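PDB 6CC2: cell division control protein 45 cdc45 putative from Entamoeba histolytica, which probably serves in chromosomal DNA replication as the Cdc45 component of the replicative helicase, and may be regulated by a conformational switch. Local coordinates for residues R263-Y268 with K399-N404. Numbering follows the deposited sequence.
With EDO (1,2-ethanediol), chain K.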
loop_
_atom_site.group_PDB
_atom_site.type_symbol
_atom_site.label_atom_id
_atom_site.label_comp_id
_atom_site.label_asym_id
_atom_site.label_seq_id
_atom_site.Cartn_x
_atom_site.Cartn_y
_atom_site.Cartn_z
ATOM N N ARG A 263 -6.926 -6.902 17.285
ATOM C CA ARG A 263 -6.249 -7.533 18.403
ATOM C C ARG A 263 -5.267 -6.602 19.089
ATOM O O ARG A 263 -4.916 -6.831 20.243
ATOM C CB ARG A 263 -5.542 -8.806 17.932
ATOM C CG ARG A 263 -6.472 -9.982 17.692
ATOM C CD ARG A 263 -5.704 -11.226 17.199
ATOM N NE ARG A 263 -5.094 -10.938 15.898
ATOM C CZ ARG A 263 -5.754 -10.976 14.747
ATOM N NH1 ARG A 263 -7.030 -11.332 14.699
ATOM N NH2 ARG A 263 -5.125 -10.661 13.628
ATOM N N HIS A 264 -4.836 -5.540 18.413
ATOM C CA HIS A 264 -3.836 -4.610 18.932
ATOM C C HIS A 264 -4.447 -3.255 19.261
ATOM O O HIS A 264 -3.734 -2.253 19.424
ATOM C CB HIS A 264 -2.712 -4.508 17.903
ATOM C CG HIS A 264 -2.305 -5.852 17.400
ATOM N ND1 HIS A 264 -1.625 -6.761 18.186
ATOM C CD2 HIS A 264 -2.567 -6.487 16.234
ATOM C CE1 HIS A 264 -1.466 -7.885 17.503
ATOM N NE2 HIS A 264 -2.053 -7.750 16.333
ATOM N N TRP A 265 -5.757 -3.214 19.395
ATOM C CA TRP A 265 -6.484 -1.964 19.592
ATOM C C TRP A 265 -7.630 -2.255 20.549
ATOM O O TRP A 265 -7.473 -3.043 21.499
ATOM C CB TRP A 265 -6.971 -1.436 18.248
ATOM C CG TRP A 265 -7.176 0.026 18.137
ATOM C CD1 TRP A 265 -7.164 0.944 19.127
ATOM C CD2 TRP A 265 -7.376 0.754 16.911
ATOM N NE1 TRP A 265 -7.363 2.212 18.607
ATOM C CE2 TRP A 265 -7.510 2.111 17.249
ATOM C CE3 TRP A 265 -7.467 0.377 15.574
ATOM C CZ2 TRP A 265 -7.717 3.098 16.294
ATOM C CZ3 TRP A 265 -7.678 1.358 14.634
ATOM C CH2 TRP A 265 -7.795 2.701 14.998
ATOM N N THR A 266 -8.768 -1.592 20.326
ATOM C CA THR A 266 -10.005 -1.813 21.069
ATOM C C THR A 266 -11.113 -2.105 20.067
ATOM O O THR A 266 -11.049 -1.672 18.917
ATOM C CB THR A 266 -10.427 -0.620 21.920
ATOM O OG1 THR A 266 -10.852 0.468 21.070
ATOM C CG2 THR A 266 -9.293 -0.130 22.834
ATOM N N LEU A 267 -12.148 -2.826 20.511
ATOM C CA LEU A 267 -13.285 -3.072 19.626
ATOM C C LEU A 267 -13.881 -1.761 19.144
ATOM O O LEU A 267 -14.158 -1.586 17.952
ATOM C CB LEU A 267 -14.337 -3.899 20.351
ATOM C CG LEU A 267 -15.690 -4.003 19.633
ATOM C CD1 LEU A 267 -15.533 -4.613 18.256
ATOM C CD2 LEU A 267 -16.686 -4.804 20.489
ATOM N N TYR A 268 -14.071 -0.817 20.068
ATOM C CA TYR A 268 -14.733 0.441 19.762
ATOM C C TYR A 268 -14.017 1.186 18.650
ATOM O O TYR A 268 -14.635 1.586 17.660
ATOM C CB TYR A 268 -14.788 1.286 21.033
ATOM C CG TYR A 268 -15.605 2.545 20.951
ATOM C CD1 TYR A 268 -16.965 2.537 21.239
ATOM C CD2 TYR A 268 -15.013 3.740 20.614
ATOM C CE1 TYR A 268 -17.721 3.686 21.189
ATOM C CE2 TYR A 268 -15.766 4.914 20.550
ATOM C CZ TYR A 268 -17.116 4.874 20.836
ATOM O OH TYR A 268 -17.862 6.020 20.774
ATOM N N LYS A 399 1.786 3.882 15.327
ATOM C CA LYS A 399 1.774 4.900 14.284
ATOM C C LYS A 399 0.510 4.785 13.435
ATOM O O LYS A 399 -0.129 5.802 13.107
ATOM C CB LYS A 399 3.009 4.780 13.399
ATOM C CG LYS A 399 3.149 5.905 12.381
ATOM C CD LYS A 399 4.451 5.758 11.553
ATOM C CE LYS A 399 4.578 6.881 10.526
ATOM N NZ LYS A 399 5.825 6.744 9.704
ATOM N N CYS A 400 0.127 3.553 13.088
ATOM C CA CYS A 400 -1.080 3.338 12.302
ATOM C C CYS A 400 -2.316 3.807 13.058
ATOM O O CYS A 400 -3.205 4.441 12.488
ATOM C CB CYS A 400 -1.180 1.838 11.948
ATOM S SG CYS A 400 -2.513 1.435 10.859
ATOM N N ILE A 401 -2.408 3.459 14.339
ATOM C CA ILE A 401 -3.562 3.837 15.140
ATOM C C ILE A 401 -3.662 5.354 15.256
ATOM O O ILE A 401 -4.724 5.945 15.047
ATOM C CB ILE A 401 -3.486 3.169 16.522
ATOM C CG1 ILE A 401 -3.859 1.681 16.393
ATOM C CG2 ILE A 401 -4.388 3.883 17.512
ATOM C CD1 ILE A 401 -3.560 0.864 17.640
ATOM N N GLU A 402 -2.553 6.004 15.595
ATOM C CA GLU A 402 -2.563 7.450 15.744
ATOM C C GLU A 402 -2.937 8.148 14.436
ATOM O O GLU A 402 -3.751 9.085 14.442
ATOM C CB GLU A 402 -1.197 7.940 16.231
ATOM C CG GLU A 402 -1.131 9.445 16.438
ATOM C CD GLU A 402 0.209 9.905 16.971
ATOM O OE1 GLU A 402 1.104 9.053 17.150
ATOM O OE2 GLU A 402 0.369 11.122 17.214
ATOM N N SER A 403 -2.351 7.714 13.317
ATOM C CA SER A 403 -2.646 8.354 12.037
ATOM C C SER A 403 -4.118 8.204 11.689
ATOM O O SER A 403 -4.772 9.165 11.276
ATOM C CB SER A 403 -1.765 7.768 10.934
ATOM O OG SER A 403 -0.387 8.042 11.175
ATOM N N ASN A 404 -4.660 6.997 11.826
ATOM C CA ASN A 404 -6.051 6.785 11.470
ATOM C C ASN A 404 -6.999 7.550 12.392
ATOM O O ASN A 404 -8.023 8.063 11.931
ATOM C CB ASN A 404 -6.356 5.285 11.450
ATOM C CG ASN A 404 -5.968 4.648 10.125
ATOM O OD1 ASN A 404 -6.713 4.727 9.148
ATOM N ND2 ASN A 404 -4.793 4.063 10.071
HETATM C C1 EDO K . -11.357 -11.790 15.798
HETATM O O1 EDO K . -11.850 -13.030 16.318
HETATM C C2 EDO K . -10.078 -11.408 16.537
HETATM O O2 EDO K . -9.131 -12.479 16.455
#
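One face of the W265 indole is covered by the side chain of I401, whose CG1 lies over the ring. CG1 of I401 stands 3.8 Å from the centroid of the six-membered ring of W265 and 15° off the ring normal, a CH-pi contact over the face. The CG1 branch runs on to CD1 over the five-membered ring, where I401 CD1 lies 3.7 Å from W265 CG, while CG2 of I401 sits by the NE1-CE2 border, 3.6 Å from W265 NE1. The isoleucine's first torsion (chi1 -76°) sets CG1 beside the backbone N and CG2 anti to it, and both face the indole; the extended second torsion (chi2 169°) carries CD1 on to W265 CG and to the backbone carbonyl of H264. CD1 of I401 comes to 3.6 Å from that carbonyl O of H264. The ring of H264 has CB of R263 over one face and stacks on F397, a residue of the same helix as I401, while the R263 guanidinium forms salt bridges through NH1 with D256 and through NH2 with D356. At the edge of that guanidinium, R263 NH1 also donates to O2 of an ethanediol, probably from the crystallisation liquor, at 3.0 Å.

In the Cdc45 chain, the contact sets the long helix 393-417 beside the loop that leads from strand 251-257 into helix 267-273. T266 is the N-cap of that shorter helix, and the W265 indole also meets the ring of H273 within it.

One turn beyond I401, N404 folds back on its own helix: ND2 gives a bond of 2.9 Å to C400 O, which also accepts from the N404 backbone N on the opposite face of its plane. With OD1 of N404 taken by R275, both ends of this buried amide are bonded and its rotation is probably fixed.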